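Local coordinates for protein transcriptional repressor, TetR family (Thermus thermophilus, PDB 3ANP) that controls fatty acid degradation as a TetR-family transcriptional repressor, binds lauroyl-CoA and probably acts at cis-regulatory DNA, at residues 8-13 / 39-44; 88-93 / 130-135; 160-165 / 180-185. One frame throughout, in Å; residues are numbered along the deposited sequence.

Contact 1 (8-13 / 39-44); sequences KRRRER and AHVSRG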
loop_
_atom_site.group_PDB
_atom_site.type_symbol
_atom_site.label_atom_id
_atom_site.label_comp_id
_atom_site.label_asym_id
_atom_site.label_seq_id
_atom_site.Cartn_x
_atom_site.Cartn_y
_atom_site.Cartn_z
ATOM N N LYS A 8 11.003 -13.537 30.499
ATOM C CA LYS A 8 11.209 -12.262 29.827
ATOM C C LYS A 8 12.676 -12.120 29.455
ATOM O O LYS A 8 13.004 -11.581 28.395
ATOM C CB LYS A 8 10.771 -11.099 30.719
ATOM C CG LYS A 8 9.261 -11.024 30.886
ATOM C CD LYS A 8 8.841 -9.676 31.428
ATOM C CE LYS A 8 7.324 -9.541 31.416
ATOM N NZ LYS A 8 6.884 -8.167 31.794
ATOM N N ARG A 9 13.563 -12.601 30.326
ATOM C CA ARG A 9 14.991 -12.535 30.028
ATOM C C ARG A 9 15.291 -13.463 28.858
ATOM O O ARG A 9 16.063 -13.124 27.961
ATOM C CB ARG A 9 15.831 -12.962 31.239
ATOM C CG ARG A 9 15.879 -11.924 32.363
ATOM C CD ARG A 9 16.845 -10.795 32.047
ATOM N NE ARG A 9 18.228 -11.269 32.050
ATOM C CZ ARG A 9 19.246 -10.623 31.478
ATOM N NH1 ARG A 9 19.041 -9.464 30.851
ATOM N NH2 ARG A 9 20.466 -11.145 31.516
ATOM N N ARG A 10 14.696 -14.647 28.871
ATOM C CA ARG A 10 14.931 -15.571 27.777
ATOM C C ARG A 10 14.430 -15.000 26.446
ATOM O O ARG A 10 15.106 -15.132 25.424
ATOM C CB ARG A 10 14.261 -16.913 28.060
ATOM C CG ARG A 10 14.325 -17.866 26.897
ATOM C CD ARG A 10 13.966 -19.277 27.318
ATOM N NE ARG A 10 15.114 -19.945 27.924
ATOM C CZ ARG A 10 15.179 -21.251 28.166
ATOM N NH1 ARG A 10 14.152 -22.041 27.858
ATOM N NH2 ARG A 10 16.280 -21.774 28.695
ATOM N N ARG A 11 13.255 -14.367 26.450
ATOM C CA ARG A 11 12.736 -13.794 25.209
ATOM C C ARG A 11 13.667 -12.692 24.708
ATOM O O ARG A 11 13.959 -12.613 23.513
ATOM C CB ARG A 11 11.330 -13.213 25.402
ATOM C CG ARG A 11 10.766 -12.551 24.138
ATOM C CD ARG A 11 9.363 -12.015 24.384
ATOM N NE ARG A 11 8.443 -13.118 24.623
ATOM C CZ ARG A 11 7.935 -13.887 23.660
ATOM N NH1 ARG A 11 8.250 -13.661 22.393
ATOM N NH2 ARG A 11 7.134 -14.893 23.971
ATOM N N GLU A 12 14.146 -11.847 25.616
ATOM C CA GLU A 12 15.021 -10.759 25.189
ATOM C C GLU A 12 16.358 -11.270 24.647
ATOM O O GLU A 12 16.899 -10.707 23.700
ATOM C CB GLU A 12 15.246 -9.757 26.332
ATOM C CG GLU A 12 15.756 -8.393 25.861
ATOM C CD GLU A 12 17.266 -8.207 26.016
ATOM O OE1 GLU A 12 17.798 -7.177 25.521
ATOM O OE2 GLU A 12 17.923 -9.075 26.637
ATOM N N ARG A 13 16.883 -12.347 25.223
ATOM C CA ARG A 13 18.154 -12.881 24.748
ATOM C C ARG A 13 17.977 -13.478 23.345
ATOM O O ARG A 13 18.823 -13.299 22.471
ATOM C CB ARG A 13 18.690 -13.940 25.718
ATOM C CG ARG A 13 20.132 -14.324 25.429
ATOM C CD ARG A 13 20.695 -15.292 26.459
ATOM N NE ARG A 13 20.120 -16.633 26.360
ATOM C CZ ARG A 13 19.295 -17.164 27.259
ATOM N NH1 ARG A 13 18.937 -16.464 28.332
ATOM N NH2 ARG A 13 18.847 -18.405 27.099
ATOM N N ALA A 39 21.496 -18.106 20.948
ATOM C CA ALA A 39 20.817 -17.736 22.193
ATOM C C ALA A 39 20.867 -18.857 23.239
ATOM O O ALA A 39 20.299 -18.736 24.333
ATOM C CB ALA A 39 19.344 -17.371 21.903
ATOM N N HIS A 40 21.546 -19.942 22.882
ATOM C CA HIS A 40 21.681 -21.119 23.729
ATOM C C HIS A 40 20.345 -21.723 24.177
ATOM O O HIS A 40 20.116 -21.961 25.372
ATOM C CB HIS A 40 22.557 -20.826 24.954
ATOM C CG HIS A 40 23.155 -22.058 25.565
ATOM N ND1 HIS A 40 23.601 -22.109 26.869
ATOM C CD2 HIS A 40 23.388 -23.287 25.042
ATOM C CE1 HIS A 40 24.081 -23.315 27.124
ATOM N NE2 HIS A 40 23.963 -24.049 26.032
ATOM N N VAL A 41 19.456 -21.959 23.214
ATOM C CA VAL A 41 18.165 -22.590 23.491
ATOM C C VAL A 41 17.970 -23.603 22.374
ATOM O O VAL A 41 18.735 -23.611 21.420
ATOM C CB VAL A 41 16.990 -21.574 23.484
ATOM C CG1 VAL A 41 17.186 -20.550 24.615
ATOM C CG2 VAL A 41 16.895 -20.871 22.123
ATOM N N SER A 42 16.971 -24.471 22.486
ATOM C CA SER A 42 16.739 -25.449 21.421
ATOM C C SER A 42 15.956 -24.782 20.293
ATOM O O SER A 42 15.359 -23.728 20.488
ATOM C CB SER A 42 15.919 -26.632 21.941
ATOM O OG SER A 42 14.596 -26.215 22.231
ATOM N N ARG A 43 15.955 -25.409 19.119
ATOM C CA ARG A 43 15.219 -24.888 17.979
ATOM C C ARG A 43 13.745 -24.834 18.371
ATOM O O ARG A 43 13.022 -23.891 18.027
ATOM C CB ARG A 43 15.422 -25.804 16.764
ATOM C CG ARG A 43 14.627 -25.392 15.522
ATOM C CD ARG A 43 14.718 -26.443 14.429
ATOM N NE ARG A 43 13.802 -26.148 13.323
ATOM C CZ ARG A 43 14.126 -25.426 12.252
ATOM N NH1 ARG A 43 15.346 -24.925 12.132
ATOM N NH2 ARG A 43 13.227 -25.200 11.296
ATOM N N GLY A 44 13.303 -25.848 19.113
ATOM C CA GLY A 44 11.922 -25.887 19.559
ATOM C C GLY A 44 11.570 -24.719 20.471
ATOM O O GLY A 44 10.467 -24.179 20.409
#

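Contact 2 (88-93 / 130-135); sequences HLFRVL and DLIAEI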
loop_
_atom_site.group_PDB
_atom_site.type_symbol
_atom_site.label_atom_id
_atom_site.label_comp_id
_atom_site.label_asym_id
_atom_site.label_seq_id
_atom_site.Cartn_x
_atom_site.Cartn_y
_atom_site.Cartn_z
ATOM N N HIS A 88 7.527 16.350 10.763
ATOM C CA HIS A 88 8.677 15.801 11.473
ATOM C C HIS A 88 8.611 14.275 11.516
ATOM O O HIS A 88 9.597 13.581 11.241
ATOM C CB HIS A 88 8.716 16.336 12.904
ATOM C CG HIS A 88 9.771 15.706 13.754
ATOM N ND1 HIS A 88 11.102 16.051 13.663
ATOM C CD2 HIS A 88 9.696 14.739 14.699
ATOM C CE1 HIS A 88 11.802 15.325 14.516
ATOM N NE2 HIS A 88 10.973 14.519 15.156
ATOM N N LEU A 89 7.443 13.751 11.872
ATOM C CA LEU A 89 7.273 12.309 11.965
ATOM C C LEU A 89 7.648 11.605 10.668
ATOM O O LEU A 89 8.353 10.594 10.680
ATOM C CB LEU A 89 5.830 11.970 12.338
ATOM C CG LEU A 89 5.432 10.489 12.318
ATOM C CD1 LEU A 89 6.265 9.693 13.294
ATOM C CD2 LEU A 89 3.958 10.379 12.674
ATOM N N PHE A 90 7.193 12.139 9.542
ATOM C CA PHE A 90 7.488 11.488 8.280
ATOM C C PHE A 90 8.934 11.657 7.882
ATOM O O PHE A 90 9.514 10.775 7.270
ATOM C CB PHE A 90 6.509 11.971 7.210
ATOM C CG PHE A 90 5.130 11.438 7.427
ATOM C CD1 PHE A 90 4.869 10.083 7.248
ATOM C CD2 PHE A 90 4.124 12.251 7.923
ATOM C CE1 PHE A 90 3.623 9.546 7.566
ATOM C CE2 PHE A 90 2.872 11.725 8.247
ATOM C CZ PHE A 90 2.623 10.374 8.069
ATOM N N ARG A 91 9.523 12.781 8.270
ATOM C CA ARG A 91 10.929 13.023 7.991
ATOM C C ARG A 91 11.743 11.947 8.739
ATOM O O ARG A 91 12.603 11.277 8.162
ATOM C CB ARG A 91 11.306 14.430 8.481
ATOM C CG ARG A 91 12.364 15.154 7.673
ATOM C CD ARG A 91 12.046 16.654 7.626
ATOM N NE ARG A 91 11.868 17.238 8.961
ATOM C CZ ARG A 91 10.959 18.163 9.269
ATOM N NH1 ARG A 91 10.126 18.624 8.343
ATOM N NH2 ARG A 91 10.881 18.630 10.508
ATOM N N VAL A 92 11.460 11.766 10.024
ATOM C CA VAL A 92 12.187 10.770 10.810
ATOM C C VAL A 92 11.854 9.355 10.345
ATOM O O VAL A 92 12.703 8.464 10.372
ATOM C CB VAL A 92 11.885 10.936 12.310
ATOM C CG1 VAL A 92 12.324 9.696 13.078
ATOM C CG2 VAL A 92 12.633 12.179 12.836
ATOM N N LEU A 93 10.618 9.147 9.914
ATOM C CA LEU A 93 10.228 7.834 9.410
ATOM C C LEU A 93 11.052 7.508 8.164
ATOM O O LEU A 93 11.549 6.397 8.012
ATOM C CB LEU A 93 8.741 7.822 9.048
ATOM C CG LEU A 93 7.767 7.284 10.094
ATOM C CD1 LEU A 93 6.329 7.442 9.574
ATOM C CD2 LEU A 93 8.082 5.815 10.364
ATOM N N ASP A 130 -2.935 4.885 14.087
ATOM C CA ASP A 130 -3.424 5.441 15.340
ATOM C C ASP A 130 -2.504 6.534 15.898
ATOM O O ASP A 130 -2.984 7.499 16.497
ATOM C CB ASP A 130 -3.639 4.329 16.378
ATOM C CG ASP A 130 -4.786 3.393 16.009
ATOM O OD1 ASP A 130 -5.677 3.790 15.224
ATOM O OD2 ASP A 130 -4.804 2.253 16.513
ATOM N N LEU A 131 -1.189 6.399 15.713
ATOM C CA LEU A 131 -0.273 7.451 16.172
ATOM C C LEU A 131 -0.561 8.737 15.357
ATOM O O LEU A 131 -0.611 9.857 15.894
ATOM C CB LEU A 131 1.193 7.010 15.971
ATOM C CG LEU A 131 2.261 8.087 16.267
ATOM C CD1 LEU A 131 2.004 8.702 17.636
ATOM C CD2 LEU A 131 3.671 7.474 16.221
ATOM N N ILE A 132 -0.749 8.583 14.052
ATOM C CA ILE A 132 -1.050 9.753 13.214
ATOM C C ILE A 132 -2.363 10.394 13.684
ATOM O O ILE A 132 -2.477 11.624 13.770
ATOM C CB ILE A 132 -1.153 9.351 11.721
ATOM C CG1 ILE A 132 0.239 8.969 11.202
ATOM C CG2 ILE A 132 -1.742 10.502 10.885
ATOM C CD1 ILE A 132 0.222 8.270 9.862
ATOM N N ALA A 133 -3.344 9.562 14.025
ATOM C CA ALA A 133 -4.626 10.082 14.494
ATOM C C ALA A 133 -4.449 10.963 15.729
ATOM O O ALA A 133 -5.198 11.925 15.919
ATOM C CB ALA A 133 -5.593 8.931 14.801
ATOM N N GLU A 134 -3.469 10.645 16.576
ATOM C CA GLU A 134 -3.244 11.457 17.775
ATOM C C GLU A 134 -2.781 12.864 17.386
ATOM O O GLU A 134 -3.077 13.834 18.076
ATOM C CB GLU A 134 -2.183 10.825 18.695
ATOM C CG GLU A 134 -2.637 9.588 19.486
ATOM C CD GLU A 134 -1.518 9.004 20.350
ATOM O OE1 GLU A 134 -0.696 9.781 20.881
ATOM O OE2 GLU A 134 -1.463 7.768 20.508
ATOM N N ILE A 135 -2.044 12.980 16.287
ATOM C CA ILE A 135 -1.575 14.292 15.853
ATOM C C ILE A 135 -2.729 15.067 15.205
ATOM O O ILE A 135 -2.835 16.288 15.346
ATOM C CB ILE A 135 -0.400 14.152 14.862
ATOM C CG1 ILE A 135 0.775 13.441 15.557
ATOM C CG2 ILE A 135 0.033 15.519 14.369
ATOM C CD1 ILE A 135 1.892 13.027 14.635
#

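Contact 3 (160-165 / 180-185); sequences DLYFLS and EELEKN. With DCC (dodecyl-coa), chain E.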
loop_
_atom_site.group_PDB
_atom_site.type_symbol
_atom_site.label_atom_id
_atom_site.label_comp_id
_atom_site.label_asym_id
_atom_site.label_seq_id
_atom_site.Cartn_x
_atom_site.Cartn_y
_atom_site.Cartn_z
ATOM N N ASP A 160 -1.175 3.970 5.498
ATOM C CA ASP A 160 -1.156 3.010 4.391
ATOM C C ASP A 160 -0.256 3.540 3.271
ATOM O O ASP A 160 0.486 2.776 2.641
ATOM C CB ASP A 160 -2.571 2.766 3.841
ATOM C CG ASP A 160 -3.408 1.865 4.743
ATOM O OD1 ASP A 160 -2.840 1.014 5.465
ATOM O OD2 ASP A 160 -4.641 1.995 4.712
ATOM N N LEU A 161 -0.335 4.844 3.022
ATOM C CA LEU A 161 0.494 5.478 1.994
ATOM C C LEU A 161 1.962 5.394 2.374
ATOM O O LEU A 161 2.800 5.152 1.512
ATOM C CB LEU A 161 0.135 6.955 1.804
ATOM C CG LEU A 161 -1.042 7.251 0.880
ATOM C CD1 LEU A 161 -1.146 8.756 0.671
ATOM C CD2 LEU A 161 -0.824 6.558 -0.453
ATOM N N TYR A 162 2.273 5.627 3.652
ATOM C CA TYR A 162 3.668 5.531 4.105
ATOM C C TYR A 162 4.150 4.116 3.796
ATOM O O TYR A 162 5.246 3.907 3.257
ATOM C CB TYR A 162 3.801 5.760 5.631
ATOM C CG TYR A 162 5.058 5.098 6.182
ATOM C CD1 TYR A 162 6.330 5.614 5.899
ATOM C CD2 TYR A 162 4.983 3.893 6.878
ATOM C CE1 TYR A 162 7.498 4.926 6.294
ATOM C CE2 TYR A 162 6.141 3.201 7.274
ATOM C CZ TYR A 162 7.391 3.720 6.974
ATOM O OH TYR A 162 8.522 3.007 7.321
ATOM N N PHE A 163 3.321 3.139 4.155
ATOM C CA PHE A 163 3.662 1.739 3.923
ATOM C C PHE A 163 3.986 1.416 2.465
ATOM O O PHE A 163 5.040 0.841 2.180
ATOM C CB PHE A 163 2.527 0.823 4.398
ATOM C CG PHE A 163 2.693 -0.607 3.965
ATOM C CD1 PHE A 163 3.616 -1.440 4.580
ATOM C CD2 PHE A 163 1.967 -1.101 2.892
ATOM C CE1 PHE A 163 3.813 -2.748 4.120
ATOM C CE2 PHE A 163 2.163 -2.398 2.437
ATOM C CZ PHE A 163 3.084 -3.215 3.049
ATOM N N LEU A 164 3.095 1.770 1.539
ATOM C CA LEU A 164 3.337 1.453 0.132
ATOM C C LEU A 164 4.550 2.202 -0.406
ATOM O O LEU A 164 5.341 1.637 -1.167
ATOM C CB LEU A 164 2.114 1.769 -0.727
ATOM C CG LEU A 164 2.159 1.289 -2.189
ATOM C CD1 LEU A 164 2.335 -0.231 -2.261
ATOM C CD2 LEU A 164 0.857 1.684 -2.870
ATOM N N SER A 165 4.709 3.466 -0.016
ATOM C CA SER A 165 5.869 4.241 -0.477
ATOM C C SER A 165 7.187 3.662 0.037
ATOM O O SER A 165 8.168 3.569 -0.706
ATOM C CB SER A 165 5.760 5.706 -0.031
ATOM O OG SER A 165 4.740 6.391 -0.744
ATOM N N GLU A 180 11.329 12.966 0.507
ATOM C CA GLU A 180 10.560 13.779 -0.444
ATOM C C GLU A 180 9.233 13.093 -0.790
ATOM O O GLU A 180 8.187 13.740 -0.919
ATOM C CB GLU A 180 11.384 13.993 -1.721
ATOM C CG GLU A 180 10.784 14.955 -2.756
ATOM C CD GLU A 180 9.671 14.337 -3.594
ATOM O OE1 GLU A 180 9.755 13.125 -3.933
ATOM O OE2 GLU A 180 8.721 15.075 -3.934
ATOM N N GLU A 181 9.291 11.777 -0.951
ATOM C CA GLU A 181 8.112 10.988 -1.274
ATOM C C GLU A 181 7.091 11.014 -0.131
ATOM O O GLU A 181 5.896 11.170 -0.366
ATOM C CB GLU A 181 8.543 9.547 -1.588
ATOM C CG GLU A 181 7.427 8.506 -1.631
ATOM C CD GLU A 181 6.521 8.634 -2.846
ATOM O OE1 GLU A 181 6.927 9.256 -3.855
ATOM O OE2 GLU A 181 5.405 8.085 -2.797
ATOM N N LEU A 182 7.552 10.876 1.108
ATOM C CA LEU A 182 6.622 10.894 2.230
ATOM C C LEU A 182 6.026 12.281 2.420
ATOM O O LEU A 182 4.859 12.415 2.788
ATOM C CB LEU A 182 7.312 10.407 3.523
ATOM C CG LEU A 182 7.737 8.924 3.475
ATOM C CD1 LEU A 182 8.242 8.517 4.850
ATOM C CD2 LEU A 182 6.550 8.021 3.047
ATOM N N GLU A 183 6.822 13.313 2.157
ATOM C CA GLU A 183 6.345 14.689 2.283
ATOM C C GLU A 183 5.234 14.907 1.244
ATOM O O GLU A 183 4.267 15.626 1.499
ATOM C CB GLU A 183 7.506 15.664 2.035
ATOM C CG GLU A 183 7.114 17.138 1.895
ATOM C CD GLU A 183 6.654 17.783 3.196
ATOM O OE1 GLU A 183 7.003 17.278 4.290
ATOM O OE2 GLU A 183 5.958 18.820 3.123
ATOM N N LYS A 184 5.387 14.291 0.072
ATOM C CA LYS A 184 4.380 14.388 -0.990
ATOM C C LYS A 184 3.074 13.741 -0.519
ATOM O O LYS A 184 1.994 14.304 -0.715
ATOM C CB LYS A 184 4.869 13.687 -2.282
ATOM C CG LYS A 184 3.805 13.567 -3.407
ATOM C CD LYS A 184 3.007 12.241 -3.370
ATOM C CE LYS A 184 3.925 11.045 -3.662
ATOM N NZ LYS A 184 3.251 9.715 -3.589
ATOM N N ASN A 185 3.169 12.559 0.094
ATOM C CA ASN A 185 1.972 11.869 0.598
ATOM C C ASN A 185 1.265 12.722 1.633
ATOM O O ASN A 185 0.030 12.843 1.640
ATOM C CB ASN A 185 2.328 10.531 1.263
ATOM C CG ASN A 185 2.847 9.507 0.284
ATOM O OD1 ASN A 185 2.601 9.607 -0.913
ATOM N ND2 ASN A 185 3.556 8.495 0.793
HETATM C C2 DCC E . -15.503 -3.888 17.343
HETATM C C4 DCC E . -14.781 -1.992 16.232
HETATM C C5 DCC E . -13.967 -1.674 17.310
HETATM C C6 DCC E . -13.961 -2.524 18.409
HETATM C C8 DCC E . -13.730 -0.165 15.798
HETATM C C10 DCC E . 6.777 1.492 11.422
HETATM C C11 DCC E . 8.221 1.020 11.600
HETATM C C12 DCC E . 8.972 1.914 12.588
HETATM N N9 DCC E . -14.610 -1.041 15.319
HETATM N N7 DCC E . -13.334 -0.545 17.011
HETATM N N3 DCC E . -15.534 -3.101 16.282
HETATM N N1 DCC E . -14.739 -3.616 18.388
HETATM N N6 DCC E . -13.195 -2.259 19.463
HETATM C "C1'" DCC E . -15.291 -0.961 14.007
HETATM C "C2'" DCC E . -14.539 -0.042 13.046
HETATM O "O2'" DCC E . -14.753 1.323 13.418
HETATM C "C3'" DCC E . -15.342 -0.361 11.787
HETATM O "O3'" DCC E . -16.584 0.348 11.803
HETATM C "C4'" DCC E . -15.605 -1.861 11.937
HETATM O "O4'" DCC E . -15.227 -2.200 13.285
HETATM C "C5'" DCC E . -14.730 -2.612 10.932
HETATM O "O5'" DCC E . -13.356 -2.259 11.104
HETATM P P1 DCC E . -12.282 -2.553 9.942
HETATM O O11 DCC E . -12.834 -2.141 8.632
HETATM O O12 DCC E . -10.981 -1.993 10.370
HETATM O O6 DCC E . -12.168 -4.159 9.933
HETATM P P2 DCC E . -11.140 -4.931 10.900
HETATM O O21 DCC E . -11.906 -6.194 11.005
HETATM O O22 DCC E . -11.041 -3.900 11.956
HETATM O O7 DCC E . -9.980 -4.982 9.784
HETATM C CPA DCC E . -8.962 -3.982 9.704
HETATM C CPB DCC E . -7.589 -4.649 9.582
HETATM C CP8 DCC E . -7.661 -5.765 8.535
HETATM C CP7 DCC E . -7.183 -5.228 10.940
HETATM C CP9 DCC E . -6.559 -3.606 9.147
HETATM O OP3 DCC E . -7.930 -5.221 7.241
HETATM C CP6 DCC E . -6.348 -6.552 8.511
HETATM O OP2 DCC E . -6.165 -7.487 9.287
HETATM N NP2 DCC E . -5.451 -6.145 7.616
HETATM C CP5 DCC E . -4.145 -6.808 7.478
HETATM C CP4 DCC E . -3.106 -5.810 6.960
HETATM C CP3 DCC E . -3.505 -5.263 5.588
HETATM O OP1 DCC E . -4.632 -4.813 5.393
HETATM N NP1 DCC E . -2.554 -5.307 4.658
HETATM C CP2 DCC E . -2.795 -4.826 3.289
HETATM C CP1 DCC E . -2.854 -3.296 3.273
HETATM S S DCC E . -1.234 -2.508 3.599
HETATM P P3 DCC E . -17.120 1.017 10.441
HETATM O O31 DCC E . -16.823 2.466 10.370
HETATM O O32 DCC E . -16.445 0.194 9.233
HETATM O O33 DCC E . -18.698 0.703 10.395
HETATM C CA1 DCC E . -1.282 -2.237 5.329
HETATM C CA2 DCC E . -0.284 -1.258 5.952
HETATM O OA1 DCC E . -2.099 -2.829 6.033
HETATM C CA3 DCC E . -0.738 -0.829 7.348
HETATM C CA4 DCC E . 0.194 0.221 7.960
HETATM C CA5 DCC E . 1.620 -0.299 8.149
HETATM C CA6 DCC E . 2.437 0.702 8.970
HETATM C CA7 DCC E . 3.844 0.171 9.254
HETATM C CA8 DCC E . 4.608 1.115 10.184
HETATM C CA9 DCC E . 6.039 0.617 10.406
#

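Contact 1 (8-13 / 39-44)
The guanidinium of Arg13 meets the carbonyl oxygen of Ala39 with its edge, whereas the guanidinium of Arg10 meets Val41 with a face, CG1 lying 3.9 Å above the plane and displaced toward the rim. Two nitrogens of Arg13 grip the single oxygen side-on. Arg13 NE lies 2.9 Å from Ala39 O with an N-H...O angle of 157°, and Arg13 NH2 makes a more bent bond to Ala39 O at 3.1 Å. NH2 approaches nearly in line with C=O, while NE comes in at a slant to it. A bend at chi3 of Arg13 (71°) brings NE round to this oxygen. Methyl CG1 of Val41 serves both arginines, since it also sits 3.7 Å from Arg13 NH2, obliquely to that group. The carbonyl so gripped directly precedes His40, the first residue to leave helical geometry, whose positive phi belongs to a Schellman motif; the cationic group may therefore also gain from the dipole at the C-terminal region of the helix. Ser42 then caps the next helix through its OG on Thr45 N. This is the turn of the predicted helix-turn-helix, the DNA-binding element of TetR-family proteins. Helix 3-25 lies against both of its helices: Arg10 reaches Thr45 and Tyr49 of helix 43-49, and Ala39 packs on Ile14 and Ala17.

Contact 2 (88-93 / 130-135)
Leu89 O takes the amide of Leu93 in a helical bond, Leu93 N to Leu89 O 2.8 Å, and the same Leu89 sends its side chain across to helix 128-142. No polar bond crosses this contact; everything that meets is apolar. The two branches of Leu89 divide the work. CD2 reaches Ile135 CD1 at 3.9 Å, the two side chains running obliquely to each other, and touches Ile132 CG1 at 4.2 Å. CD1 turns to Leu131, a looser approach. Beside it, the rim of the Phe90 ring meets Ile132: Phe90 CZ lies 3.7 Å from Ile132 CD1, which sits near the ring plane, and the side chains cross at about a right angle. An extended chi2 in Ile132 (167°) carries CD1 out to this edge. The contacts are made far out on the side chains, consistent with segment axes that approach no closer than 12.4 Å at an angle of 149°, a roughly antiparallel pair inside the all-helical C-terminal domain that binds ligand in TetR-family regulators. Other helices join in this core. Phe90 and Ile132 both pack on Leu158 of helix 151-172, and Ile135 touches Val72 of helix 54-77. Helix 54-77 also gives polar partners to both segments: His88 NE2 hydrogen-bonds Glu71, and Glu134 forms a salt bridge with Arg73. The Ile132 side chain is about 8 Å from the bound dodecyl-CoA, and Leu93 packs on Tyr162, a residue of its pocket.

Contact 3 (160-165 / 180-185)
Ser165 and Glu181 face each other across two nearly antiparallel helices, with Asn185 one turn further on, and the three polar ends converge. OG of Ser165 stands anti to its carbonyl carbon (chi1 -71°), which points it at helix 178-191. There it donates to Glu181 OE2 at 2.7 Å, using the anti lone pair of the carboxylate oxygen, and accepts from Asn185 ND2 at 2.9 Å in an almost straight bond (172°) that lies in the amide plane. Lys184 closes the ring: its NZ comes to Glu181 OE2 from above the carboxylate plane in a salt bridge of 2.8 Å and also donates to Asn185 OD1. Both ends of the Asn185 amide are thereby held, which fixes its flip, and OE2 is gripped twice. The carbon part of Asn185 packs obliquely on Leu161, with Asn185 CB 3.9 Å from Leu161 CD1.

On another flank Tyr162 turns a ring edge to Leu182, its CD1 3.6 Å from Leu182 CD1, while its hydroxyl bonds to Thr97. The diametrically opposite ring atom, Tyr162 CE2, lies 3.9 Å from CA8 of dodecyl-CoA. Phe163, its CB directed away from helix 178-191, lays a face over the start of the acyl chain at CA2, with Phe163 CD2 3.6 Å from the thioester sulphur. Helix 151-172 thus has one side in the acyl-CoA pocket and another against helix 178-191, the segment axes 9.9 Å apart. Such a last helix pair commonly forms the four-helix dimer interface of TetR proteins. Here Leu161 packs on Leu161 of the second subunit, Glu181 pairs with Arg153 of that subunit and Asp160 with its Arg168, while Leu182 packs back on Phe90 and Ala94 of helix 82-99.

Overall arrangement
The chemistry of the three contacts follows their place in the fold more than their depth. Contact 1 is a surface contact in the DNA-binding part, about 33 Å from contact 2 and 37 Å from contact 3 between centres, on the far side of the chain's centre from both. Contacts 2 and 3 are buried in the C-terminal domain and touch: Phe90 and Leu93 of 88-93 pack on Tyr162 and Leu182. Contact 2 is purely hydrocarbon, whereas contact 3, also largely buried but at the dimer interface, adds a polar network and borders the ligand. Contact 1 relies on a charged side chain gripping a backbone carbonyl, with one valine methyl set against the arginines.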